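Local coordinates for protein NAD(P)H dehydrogenase (quinone) (Mycobacterium tuberculosis, PDB 1XDI) that binds one FAD per subunit and probably uses NADH or NADPH to reduce quinones such as menadione to quinols, at residues 208-213 with 236-241; 242-247 with 258-263; 380-385 with 461-466; 399-404 with 415-420. All blocks are in the same frame, centred on the assembly; numbering follows the deposited sequence.

Interaction 1: 208-213 with 236-241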
loop_
_atom_site.group_PDB
_atom_site.type_symbol
_atom_site.label_atom_id
_atom_site.label_comp_id
_atom_site.label_asym_id
_atom_site.label_seq_id
_atom_site.Cartn_x
_atom_site.Cartn_y
_atom_site.Cartn_z
ATOM N N VAL A 208 -48.467 10.800 -10.676
ATOM C CA VAL A 208 -47.988 10.903 -9.296
ATOM C C VAL A 208 -47.958 12.341 -8.796
ATOM O O VAL A 208 -47.579 13.266 -9.508
ATOM C CB VAL A 208 -46.564 10.287 -9.220
ATOM C CG1 VAL A 208 -46.011 10.293 -7.819
ATOM C CG2 VAL A 208 -46.635 8.902 -9.760
ATOM N N THR A 209 -48.380 12.536 -7.568
ATOM C CA THR A 209 -48.363 13.854 -6.987
ATOM C C THR A 209 -47.611 13.706 -5.672
ATOM O O THR A 209 -48.018 12.968 -4.785
ATOM C CB THR A 209 -49.788 14.325 -6.770
ATOM O OG1 THR A 209 -50.443 14.373 -8.039
ATOM C CG2 THR A 209 -49.824 15.718 -6.131
ATOM N N VAL A 210 -46.487 14.380 -5.558
ATOM C CA VAL A 210 -45.691 14.254 -4.350
ATOM C C VAL A 210 -45.952 15.425 -3.391
ATOM O O VAL A 210 -46.112 16.592 -3.828
ATOM C CB VAL A 210 -44.140 14.253 -4.654
ATOM C CG1 VAL A 210 -43.392 13.741 -3.445
ATOM C CG2 VAL A 210 -43.824 13.447 -5.867
ATOM N N VAL A 211 -46.029 15.099 -2.100
ATOM C CA VAL A 211 -46.157 16.106 -1.081
ATOM C C VAL A 211 -44.842 15.968 -0.368
ATOM O O VAL A 211 -44.709 15.208 0.576
ATOM C CB VAL A 211 -47.329 15.863 -0.105
ATOM C CG1 VAL A 211 -47.311 16.958 1.001
ATOM C CG2 VAL A 211 -48.677 15.906 -0.885
ATOM N N ALA A 212 -43.868 16.715 -0.860
ATOM C CA ALA A 212 -42.503 16.724 -0.335
ATOM C C ALA A 212 -42.232 17.723 0.805
ATOM O O ALA A 212 -42.683 18.864 0.735
ATOM C CB ALA A 212 -41.554 17.044 -1.490
ATOM N N SER A 213 -41.465 17.316 1.822
ATOM C CA SER A 213 -41.123 18.224 2.920
ATOM C C SER A 213 -40.004 19.119 2.461
ATOM O O SER A 213 -39.876 20.251 2.901
ATOM C CB SER A 213 -40.635 17.486 4.146
ATOM O OG SER A 213 -40.846 16.099 4.019
ATOM N N ARG A 236 -41.056 13.651 -17.282
ATOM C CA ARG A 236 -42.040 12.560 -17.237
ATOM C C ARG A 236 -43.316 13.026 -16.497
ATOM O O ARG A 236 -44.202 12.210 -16.181
ATOM C CB ARG A 236 -41.468 11.292 -16.544
ATOM C CG ARG A 236 -40.172 10.691 -17.108
ATOM C CD ARG A 236 -39.650 9.510 -16.289
ATOM N NE ARG A 236 -38.707 9.866 -15.221
ATOM C CZ ARG A 236 -38.173 8.981 -14.369
ATOM N NH1 ARG A 236 -38.490 7.698 -14.461
ATOM N NH2 ARG A 236 -37.322 9.362 -13.429
ATOM N N GLY A 237 -43.413 14.318 -16.198
ATOM C CA GLY A 237 -44.628 14.846 -15.577
ATOM C C GLY A 237 -45.040 14.620 -14.123
ATOM O O GLY A 237 -46.212 14.752 -13.789
ATOM N N VAL A 238 -44.101 14.276 -13.256
ATOM C CA VAL A 238 -44.396 14.107 -11.845
ATOM C C VAL A 238 -44.770 15.492 -11.292
ATOM O O VAL A 238 -44.136 16.514 -11.608
ATOM C CB VAL A 238 -43.176 13.547 -11.104
ATOM C CG1 VAL A 238 -43.454 13.520 -9.610
ATOM C CG2 VAL A 238 -42.808 12.137 -11.692
ATOM N N ARG A 239 -45.830 15.511 -10.490
ATOM C CA ARG A 239 -46.400 16.710 -9.882
ATOM C C ARG A 239 -45.880 16.810 -8.447
ATOM O O ARG A 239 -45.910 15.811 -7.738
ATOM C CB ARG A 239 -47.941 16.533 -9.811
ATOM C CG ARG A 239 -48.867 17.397 -10.685
ATOM C CD ARG A 239 -50.309 16.865 -10.642
ATOM N NE ARG A 239 -50.765 16.179 -11.872
ATOM C CZ ARG A 239 -51.372 14.988 -11.887
ATOM N NH1 ARG A 239 -51.579 14.340 -10.760
ATOM N NH2 ARG A 239 -51.832 14.459 -13.010
ATOM N N LEU A 240 -45.421 17.976 -7.992
ATOM C CA LEU A 240 -45.026 18.041 -6.576
ATOM C C LEU A 240 -45.410 19.341 -5.873
ATOM O O LEU A 240 -45.398 20.395 -6.481
ATOM C CB LEU A 240 -43.511 17.819 -6.368
ATOM C CG LEU A 240 -42.612 19.018 -6.670
ATOM C CD1 LEU A 240 -41.218 18.878 -6.240
ATOM C CD2 LEU A 240 -42.661 19.224 -8.158
ATOM N N PHE A 241 -45.787 19.239 -4.595
ATOM C CA PHE A 241 -46.056 20.413 -3.760
ATOM C C PHE A 241 -44.773 20.442 -2.911
ATOM O O PHE A 241 -44.582 19.554 -2.058
ATOM C CB PHE A 241 -47.235 20.218 -2.772
ATOM C CG PHE A 241 -48.594 20.098 -3.412
ATOM C CD1 PHE A 241 -49.189 21.179 -4.040
ATOM C CD2 PHE A 241 -49.299 18.886 -3.341
ATOM C CE1 PHE A 241 -50.455 21.057 -4.578
ATOM C CE2 PHE A 241 -50.564 18.752 -3.877
ATOM C CZ PHE A 241 -51.150 19.835 -4.493
#
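Thr209, Val210 and Val211 pair in parallel with Arg239, Leu240 and Phe241 in the beta-alpha-beta unit formed by strand 208-211, helix 223-235 and strand 239-241. The unit is consistent with a Rossmann-type nucleotide-binding domain, as in this oxidoreductase family. Four backbone hydrogen bonds join the segments. Arg239 N gives to Val208 O, and Arg239 O takes the N-H of Val210 at 2.7 Å. Val210 O receives Phe241 N at 2.8 Å. The last bond, Ala212 N to Phe241 O, is longer at 3.2 Å and more bent, with 139° at the hydrogen.

Thr209, Val211, Arg239 and Phe241 share one face of the sheet. Phe241 meets Val211 and Thr209 through different ring atoms. The CG2 methyl of Val211 reaches CD2 at the ring edge, 3.9 Å away. The CG2 methyl of Thr209 comes obliquely to CE2, also at 3.9 Å. Thr209 holds this methyl anti to its backbone N, which leaves OG1 beside that N and turned to Arg239. There OG1 lies near the guanidinium plane, 2.9 Å from Arg239 NH1. It is hydrogen-bonded to His184 NE2. On the other face Val210 CG2 touches Val238 CG1 at 3.8 Å.

Gly237 ends the preceding helix with a Schellman motif, and its positive phi (73°) suits glycine. Strand 239-241 is an outermost strand, within this chain, of a five-stranded parallel sheet, with 208-211 between it and 185-188. Helix 192-203 packs on Val208 and Val238. Val266 and Met260 pack against the side of the sheet that bears Phe241.

Interaction 2: 242-247 with 258-263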
loop_
_atom_site.group_PDB
_atom_site.type_symbol
_atom_site.label_atom_id
_atom_site.label_comp_id
_atom_site.label_asym_id
_atom_site.label_seq_id
_atom_site.Cartn_x
_atom_site.Cartn_y
_atom_site.Cartn_z
ATOM N N LYS A 242 -43.899 21.429 -3.125
ATOM C CA LYS A 242 -42.662 21.527 -2.321
ATOM C C LYS A 242 -43.002 22.029 -0.943
ATOM O O LYS A 242 -43.989 22.715 -0.782
ATOM C CB LYS A 242 -41.653 22.539 -2.895
ATOM C CG LYS A 242 -41.025 22.194 -4.245
ATOM C CD LYS A 242 -40.944 23.448 -5.093
ATOM C CE LYS A 242 -40.063 23.268 -6.288
ATOM N NZ LYS A 242 -38.758 23.888 -5.928
ATOM N N ASN A 243 -42.161 21.697 0.029
ATOM C CA ASN A 243 -42.275 22.144 1.415
ATOM C C ASN A 243 -43.620 22.033 2.071
ATOM O O ASN A 243 -44.119 22.983 2.658
ATOM C CB ASN A 243 -41.795 23.584 1.528
ATOM C CG ASN A 243 -40.406 23.776 0.963
ATOM O OD1 ASN A 243 -39.493 22.974 1.216
ATOM N ND2 ASN A 243 -40.231 24.843 0.193
ATOM N N ALA A 244 -44.217 20.864 1.985
ATOM C CA ALA A 244 -45.496 20.689 2.605
ATOM C C ALA A 244 -45.475 19.371 3.334
ATOM O O ALA A 244 -44.745 18.449 2.953
ATOM C CB ALA A 244 -46.585 20.723 1.557
ATOM N N ARG A 245 -46.230 19.310 4.422
ATOM C CA ARG A 245 -46.332 18.104 5.216
ATOM C C ARG A 245 -47.823 17.732 5.212
ATOM O O ARG A 245 -48.712 18.606 5.163
ATOM C CB ARG A 245 -45.867 18.346 6.653
ATOM C CG ARG A 245 -44.478 19.001 6.861
ATOM C CD ARG A 245 -44.111 19.005 8.399
ATOM N NE ARG A 245 -42.939 19.827 8.756
ATOM C CZ ARG A 245 -42.437 19.953 9.999
ATOM N NH1 ARG A 245 -43.009 19.299 11.020
ATOM N NH2 ARG A 245 -41.370 20.743 10.236
ATOM N N ALA A 246 -48.112 16.440 5.247
ATOM C CA ALA A 246 -49.492 16.044 5.257
ATOM C C ALA A 246 -50.072 16.125 6.675
ATOM O O ALA A 246 -49.654 15.398 7.575
ATOM C CB ALA A 246 -49.613 14.661 4.715
ATOM N N ALA A 247 -51.035 17.022 6.868
ATOM C CA ALA A 247 -51.725 17.208 8.136
ATOM C C ALA A 247 -52.560 15.954 8.446
ATOM O O ALA A 247 -52.797 15.619 9.602
ATOM C CB ALA A 247 -52.606 18.417 8.027
ATOM N N VAL A 258 -55.897 13.906 0.569
ATOM C CA VAL A 258 -54.694 14.269 1.347
ATOM C C VAL A 258 -54.825 15.746 1.743
ATOM O O VAL A 258 -55.106 16.604 0.893
ATOM C CB VAL A 258 -53.312 14.037 0.577
ATOM C CG1 VAL A 258 -52.207 14.451 1.480
ATOM C CG2 VAL A 258 -53.047 12.527 0.258
ATOM N N THR A 259 -54.670 16.040 3.029
ATOM C CA THR A 259 -54.778 17.430 3.498
ATOM C C THR A 259 -53.467 17.822 4.142
ATOM O O THR A 259 -52.987 17.120 5.039
ATOM C CB THR A 259 -55.856 17.605 4.567
ATOM O OG1 THR A 259 -57.044 16.953 4.134
ATOM C CG2 THR A 259 -56.149 19.053 4.773
ATOM N N MET A 260 -52.884 18.932 3.717
ATOM C CA MET A 260 -51.622 19.273 4.326
ATOM C C MET A 260 -51.700 20.503 5.200
ATOM O O MET A 260 -52.559 21.346 5.030
ATOM C CB MET A 260 -50.494 19.353 3.270
ATOM C CG MET A 260 -50.769 20.188 2.037
ATOM S SD MET A 260 -49.944 19.499 0.563
ATOM C CE MET A 260 -51.085 19.846 -0.675
ATOM N N THR A 261 -50.784 20.564 6.156
ATOM C CA THR A 261 -50.698 21.620 7.158
ATOM C C THR A 261 -50.979 23.037 6.743
ATOM O O THR A 261 -51.193 23.881 7.599
ATOM C CB THR A 261 -49.355 21.583 7.827
ATOM O OG1 THR A 261 -48.353 21.934 6.869
ATOM C CG2 THR A 261 -49.100 20.185 8.355
ATOM N N ASP A 262 -50.987 23.296 5.445
ATOM C CA ASP A 262 -51.270 24.634 4.953
ATOM C C ASP A 262 -52.736 24.828 4.617
ATOM O O ASP A 262 -53.152 25.945 4.305
ATOM C CB ASP A 262 -50.422 24.955 3.703
ATOM C CG ASP A 262 -50.782 24.098 2.478
ATOM O OD1 ASP A 262 -51.695 23.250 2.597
ATOM O OD2 ASP A 262 -50.140 24.269 1.394
ATOM N N GLY A 263 -53.500 23.735 4.656
ATOM C CA GLY A 263 -54.909 23.791 4.342
ATOM C C GLY A 263 -55.343 23.307 2.959
ATOM O O GLY A 263 -56.468 22.800 2.812
#
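Val258 and Ala246 touch through CG1 and CB, 4.2 Å apart, at the start of the contact between 258-263 and 242-247. Thr259 follows with its carbonyl. Thr259 O takes the N-H of Ala247 at 2.7 Å, but the bond is weak, with only 118° at the hydrogen.

Met260 faces Ala246 in an antiparallel non-hydrogen-bonded pair with CA atoms 4.0 Å apart, and the two side chains diverge. Its CG sits between the backbone N and the carbonyl carbon (chi1 50°). From there the chain bends at chi2, and SD comes to 3.7 Å from Ala244 CB. Thr261 gives its N-H to Arg245 O at 3.0 Å, although the place of that oxygen is less certain. The CG2 methyl of Thr261 has two side-chain partners, Ala247 CB at 3.9 Å and Arg245 CB at 4.1 Å. A type I turn from Met260 to Gly263 carries the chain away, with Gly263 N bonded to Met260 O.

The chain turns a corner at Ala247, and the touching parts run 102° apart. They belong to the hairpin of strands 246-251 and 256-260. Strand 256-260 lies between 246-251 and 265-268 in a three-stranded antiparallel sheet. Ala246 and Val258 pack on strand 185-188, and Ala244 and Met260 on strand 208-211.

Interaction 3: 380-385 with 461-466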
loop_
_atom_site.group_PDB
_atom_site.type_symbol
_atom_site.label_atom_id
_atom_site.label_comp_id
_atom_site.label_asym_id
_atom_site.label_seq_id
_atom_site.Cartn_x
_atom_site.Cartn_y
_atom_site.Cartn_z
ATOM N N ARG A 380 -8.972 17.672 -5.030
ATOM C CA ARG A 380 -9.096 17.969 -6.457
ATOM C C ARG A 380 -10.341 17.194 -6.888
ATOM O O ARG A 380 -10.574 16.111 -6.401
ATOM C CB ARG A 380 -7.880 17.456 -7.224
ATOM C CG ARG A 380 -7.168 18.497 -8.055
ATOM C CD ARG A 380 -5.933 17.904 -8.721
ATOM N NE ARG A 380 -4.884 17.577 -7.766
ATOM C CZ ARG A 380 -4.268 16.399 -7.724
ATOM N NH1 ARG A 380 -4.608 15.442 -8.567
ATOM N NH2 ARG A 380 -3.264 16.175 -6.885
ATOM N N THR A 381 -11.134 17.736 -7.797
ATOM C CA THR A 381 -12.348 17.090 -8.234
ATOM C C THR A 381 -12.528 17.143 -9.759
ATOM O O THR A 381 -12.056 18.037 -10.416
ATOM C CB THR A 381 -13.549 17.825 -7.646
ATOM O OG1 THR A 381 -13.944 18.870 -8.548
ATOM C CG2 THR A 381 -13.192 18.471 -6.321
ATOM N N ILE A 382 -13.277 16.208 -10.318
ATOM C CA ILE A 382 -13.551 16.241 -11.746
ATOM C C ILE A 382 -14.917 15.649 -12.011
ATOM O O ILE A 382 -15.365 14.785 -11.290
ATOM C CB ILE A 382 -12.492 15.457 -12.507
ATOM C CG1 ILE A 382 -12.826 15.414 -13.985
ATOM C CG2 ILE A 382 -12.375 14.058 -11.937
ATOM C CD1 ILE A 382 -11.612 15.068 -14.806
ATOM N N MET A 383 -15.612 16.155 -13.010
ATOM C CA MET A 383 -16.891 15.580 -13.361
ATOM C C MET A 383 -16.817 15.255 -14.828
ATOM O O MET A 383 -16.723 16.113 -15.691
ATOM C CB MET A 383 -18.053 16.508 -13.119
ATOM C CG MET A 383 -19.221 16.110 -13.964
ATOM S SD MET A 383 -20.752 16.799 -13.350
ATOM C CE MET A 383 -20.948 18.217 -14.369
ATOM N N LEU A 384 -16.844 13.982 -15.121
ATOM C CA LEU A 384 -16.765 13.572 -16.503
ATOM C C LEU A 384 -18.115 13.048 -17.056
ATOM O O LEU A 384 -18.643 12.043 -16.598
ATOM C CB LEU A 384 -15.670 12.539 -16.582
ATOM C CG LEU A 384 -15.541 11.824 -17.874
ATOM C CD1 LEU A 384 -15.379 12.788 -19.012
ATOM C CD2 LEU A 384 -14.323 10.931 -17.730
ATOM N N PRO A 385 -18.736 13.789 -17.979
ATOM C CA PRO A 385 -20.004 13.315 -18.531
ATOM C C PRO A 385 -19.765 11.921 -19.058
ATOM O O PRO A 385 -18.616 11.597 -19.358
ATOM C CB PRO A 385 -20.254 14.269 -19.656
ATOM C CG PRO A 385 -19.762 15.556 -19.062
ATOM C CD PRO A 385 -18.468 15.166 -18.388
ATOM N N ALA A 461 -9.895 9.296 -12.922
ATOM C CA ALA A 461 -8.713 9.444 -12.110
ATOM C C ALA A 461 -7.533 9.802 -13.007
ATOM O O ALA A 461 -6.717 10.608 -12.632
ATOM C CB ALA A 461 -8.429 8.179 -11.329
ATOM N N ARG A 462 -7.424 9.259 -14.208
ATOM C CA ARG A 462 -6.243 9.639 -15.006
ATOM C C ARG A 462 -6.060 11.161 -15.096
ATOM O O ARG A 462 -4.961 11.684 -14.968
ATOM C CB ARG A 462 -6.307 9.047 -16.419
ATOM C CG ARG A 462 -5.052 9.167 -17.172
ATOM C CD ARG A 462 -5.089 8.338 -18.445
ATOM N NE ARG A 462 -5.186 6.906 -18.175
ATOM C CZ ARG A 462 -6.243 6.164 -18.496
ATOM N NH1 ARG A 462 -7.296 6.729 -19.117
ATOM N NH2 ARG A 462 -6.268 4.877 -18.167
ATOM N N ARG A 463 -7.153 11.880 -15.287
ATOM C CA ARG A 463 -7.062 13.319 -15.422
ATOM C C ARG A 463 -6.754 13.991 -14.094
ATOM O O ARG A 463 -6.220 15.100 -14.076
ATOM C CB ARG A 463 -8.338 13.878 -16.072
ATOM C CG ARG A 463 -8.621 13.227 -17.422
ATOM C CD ARG A 463 -9.713 13.911 -18.323
ATOM N NE ARG A 463 -10.163 13.036 -19.438
ATOM C CZ ARG A 463 -11.099 13.379 -20.314
ATOM N NH1 ARG A 463 -11.654 14.578 -20.192
ATOM N NH2 ARG A 463 -11.536 12.537 -21.256
ATOM N N LEU A 464 -7.075 13.337 -12.983
ATOM C CA LEU A 464 -6.766 13.933 -11.687
ATOM C C LEU A 464 -5.289 13.844 -11.378
ATOM O O LEU A 464 -4.824 14.508 -10.489
ATOM C CB LEU A 464 -7.524 13.246 -10.569
ATOM C CG LEU A 464 -8.916 13.741 -10.335
ATOM C CD1 LEU A 464 -9.568 13.056 -9.109
ATOM C CD2 LEU A 464 -8.781 15.246 -10.116
ATOM N N MET A 465 -4.554 13.011 -12.095
ATOM C CA MET A 465 -3.127 12.857 -11.837
ATOM C C MET A 465 -2.350 14.218 -11.777
ATOM O O MET A 465 -2.543 15.082 -12.631
ATOM C CB MET A 465 -2.551 11.938 -12.903
ATOM C CG MET A 465 -2.582 10.475 -12.576
ATOM S SD MET A 465 -2.070 9.535 -14.034
ATOM C CE MET A 465 -0.589 8.870 -13.544
ATOM N N ALA A 466 -1.461 14.374 -10.785
ATOM C CA ALA A 466 -0.739 15.641 -10.584
ATOM C C ALA A 466 0.660 15.666 -9.927
ATOM O O ALA A 466 0.817 15.372 -8.692
ATOM C CB ALA A 466 -1.629 16.604 -9.815
#
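Arg380 turns one face of its guanidinium to Ala466, whose CB lies 3.2 Å above the plane, offset toward the rim. The nearest atoms of the group are CZ and NH2, each 3.4 Å from that CB. Leu464 O stands at the edge by NH1, but the modelled approach is too short to trust, so the detail there is doubtful. Arg380 NH2 is hydrogen-bonded to the carbonyl of Arg408. The second flat group belongs to Arg463. Leu384 CD1 lies over one of its faces, 4.3 Å from NH1. Glu459, one turn earlier in the helix, forms a salt bridge with Arg463 NE.

Apolar contacts lie between the two guanidinium groups. Leu464 and Arg380 lie alongside, running opposite ways, with Leu464 CD2 3.7 Å from Arg380 CB. Ile382 uses two branches. Its CG2 meets Leu464 CG at 3.8 Å. Its CG1 is anti to the backbone N (chi1 176°), and CD1 beyond it comes to Arg463 CB at 3.7 Å. Those two side chains are roughly perpendicular.

Leu464 is buried and also packs on Ile404 and Cys406 of the adjoining strand and on Val440. Met465, the first residue to leave the helix, packs on Tyr337 of the second subunit. The end of helix 454-464 packs on strand 379-385, and the touching parts run in nearly opposite directions. That strand is outermost, within this chain, in a five-stranded antiparallel sheet. Such helix-on-sheet packing is characteristic of the C-terminal dimerisation domain of the pyridine nucleotide-disulphide oxidoreductase family.

Interaction 4: 399-404 with 415-420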
loop_
_atom_site.group_PDB
_atom_site.type_symbol
_atom_site.label_atom_id
_atom_site.label_comp_id
_atom_site.label_asym_id
_atom_site.label_seq_id
_atom_site.Cartn_x
_atom_site.Cartn_y
_atom_site.Cartn_z
ATOM N N HIS A 399 -27.297 11.769 -19.910
ATOM C CA HIS A 399 -27.085 12.647 -18.793
ATOM C C HIS A 399 -26.288 12.037 -17.661
ATOM O O HIS A 399 -26.141 12.657 -16.576
ATOM C CB HIS A 399 -28.435 13.122 -18.306
ATOM C CG HIS A 399 -29.268 13.715 -19.394
ATOM N ND1 HIS A 399 -29.063 14.985 -19.871
ATOM C CD2 HIS A 399 -30.299 13.208 -20.107
ATOM C CE1 HIS A 399 -29.936 15.241 -20.830
ATOM N NE2 HIS A 399 -30.699 14.177 -20.992
ATOM N N GLY A 400 -25.748 10.841 -17.917
ATOM C CA GLY A 400 -24.951 10.189 -16.894
ATOM C C GLY A 400 -23.585 10.839 -16.761
ATOM O O GLY A 400 -23.155 11.619 -17.641
ATOM N N PHE A 401 -22.887 10.524 -15.665
ATOM C CA PHE A 401 -21.532 11.085 -15.459
ATOM C C PHE A 401 -20.791 10.405 -14.337
ATOM O O PHE A 401 -21.371 9.720 -13.530
ATOM C CB PHE A 401 -21.604 12.613 -15.167
ATOM C CG PHE A 401 -22.242 12.971 -13.826
ATOM C CD1 PHE A 401 -21.582 12.735 -12.631
ATOM C CD2 PHE A 401 -23.473 13.550 -13.765
ATOM C CE1 PHE A 401 -22.144 13.071 -11.422
ATOM C CE2 PHE A 401 -24.031 13.886 -12.554
ATOM C CZ PHE A 401 -23.372 13.646 -11.393
ATOM N N VAL A 402 -19.488 10.623 -14.290
ATOM C CA VAL A 402 -18.654 10.100 -13.222
ATOM C C VAL A 402 -17.901 11.227 -12.597
ATOM O O VAL A 402 -17.270 11.991 -13.300
ATOM C CB VAL A 402 -17.630 9.122 -13.730
ATOM C CG1 VAL A 402 -16.673 8.730 -12.601
ATOM C CG2 VAL A 402 -18.355 7.942 -14.296
ATOM N N LYS A 403 -17.996 11.322 -11.272
ATOM C CA LYS A 403 -17.276 12.308 -10.432
ATOM C C LYS A 403 -16.274 11.584 -9.523
ATOM O O LYS A 403 -16.638 10.706 -8.781
ATOM C CB LYS A 403 -18.224 13.099 -9.490
ATOM C CG LYS A 403 -18.823 14.421 -10.029
ATOM C CD LYS A 403 -19.519 15.228 -8.891
ATOM C CE LYS A 403 -20.359 16.406 -9.446
ATOM N NZ LYS A 403 -21.193 17.171 -8.426
ATOM N N ILE A 404 -15.018 11.960 -9.564
ATOM C CA ILE A 404 -14.038 11.350 -8.683
ATOM C C ILE A 404 -13.358 12.475 -7.874
ATOM O O ILE A 404 -13.062 13.527 -8.439
ATOM C CB ILE A 404 -13.036 10.539 -9.537
ATOM C CG1 ILE A 404 -13.466 9.069 -9.538
ATOM C CG2 ILE A 404 -11.626 10.708 -9.033
ATOM C CD1 ILE A 404 -12.749 8.259 -10.636
ATOM N N GLY A 415 -13.405 10.143 -2.568
ATOM C CA GLY A 415 -14.841 10.163 -2.819
ATOM C C GLY A 415 -15.054 9.940 -4.285
ATOM O O GLY A 415 -14.092 9.955 -5.044
ATOM N N GLY A 416 -16.305 9.709 -4.678
ATOM C CA GLY A 416 -16.657 9.500 -6.078
ATOM C C GLY A 416 -18.166 9.495 -6.114
ATOM O O GLY A 416 -18.778 9.209 -5.086
ATOM N N VAL A 417 -18.764 9.881 -7.240
ATOM C CA VAL A 417 -20.232 9.858 -7.405
ATOM C C VAL A 417 -20.419 9.362 -8.802
ATOM O O VAL A 417 -19.692 9.755 -9.693
ATOM C CB VAL A 417 -20.982 11.241 -7.391
ATOM C CG1 VAL A 417 -22.409 11.000 -7.835
ATOM C CG2 VAL A 417 -20.984 11.900 -6.031
ATOM N N VAL A 418 -21.423 8.522 -8.983
ATOM C CA VAL A 418 -21.689 7.932 -10.289
ATOM C C VAL A 418 -23.168 7.938 -10.517
ATOM O O VAL A 418 -23.923 7.394 -9.696
ATOM C CB VAL A 418 -21.248 6.441 -10.390
ATOM C CG1 VAL A 418 -21.473 5.949 -11.770
ATOM C CG2 VAL A 418 -19.821 6.280 -10.061
ATOM N N VAL A 419 -23.569 8.575 -11.607
ATOM C CA VAL A 419 -24.944 8.591 -12.001
ATOM C C VAL A 419 -25.026 7.876 -13.354
ATOM O O VAL A 419 -24.597 8.441 -14.363
ATOM C CB VAL A 419 -25.445 10.026 -12.124
ATOM C CG1 VAL A 419 -26.722 10.096 -12.954
ATOM C CG2 VAL A 419 -25.730 10.551 -10.761
ATOM N N ALA A 420 -25.530 6.640 -13.377
ATOM C CA ALA A 420 -25.710 5.870 -14.629
ATOM C C ALA A 420 -26.666 4.690 -14.395
ATOM O O ALA A 420 -27.069 4.425 -13.237
ATOM C CB ALA A 420 -24.408 5.367 -15.136
#
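Phe401 turns one ring face to Val419, its partner across the antiparallel strands. Val419 CB lies 4.2 Å from the ring centroid and 14° off the normal, a CH-pi contact somewhat offset toward the rim. The CG2 methyl of Val419 reaches the far end of the ring, 3.9 Å from Phe401 CZ. The ring CG sits between the backbone N and the carbonyl carbon (chi1 68°), and the ring end comes nearer the opposite strand than its root does. Val417 CG1 approaches the same ring obliquely, 4.2 Å from Phe401 CE1.

Lys403 lies on this face too. Its CB is 3.9 Å from Val417 CB, and beyond CG the chain runs extended, away from the partner strand. Its NZ forms salt bridges with Asp222 and Asp224. On the other face Val402 CG2 is opposite Val418 CG1 at a loose 4.5 Å. Ile404 there faces Gly416.

Strands 401-407 and 413-420 form a beta hairpin in the antiparallel sheet of the dimerisation domain. Two hydrogen-bonded pairs fix the register. Phe401 and Val419 exchange both N-H to O bonds. Lys403 and Val417 do the same, with Lys403 N to Val417 O at 2.8 Å. Helix 223-235 packs on Phe401 and Val419, while helices 454-464 and 423-436 cover the Val402 and Val418 face.

The contact is buried, and its backbone polar groups at these two pairs are met by the strands themselves. The lysine charge is probably balanced by the two aspartates.

Along the chain the order is interaction 1, interaction 2, then interaction 4 nested inside the loop closed by interaction 3. Interactions 1 and 2 have centres 12 Å apart and touch. Strands 239-241 and 246-251 follow each other, and Ala212 O probably takes the N-H of Ala244. They join a parallel sheet to a small antiparallel one. Interactions 3 and 4, with centres 11 Å apart, share the dimerisation-domain sheet, where strands 379-385 and 401-407 are neighbours. Nearest atoms of interactions 1 and 4 are about 10 Å apart. Helix 223-235, the crossover of interaction 1, meets the hairpin of interaction 4, partly by the Lys403-Asp224 salt bridge. The nucleotide-binding and dimerisation parts thus touch there.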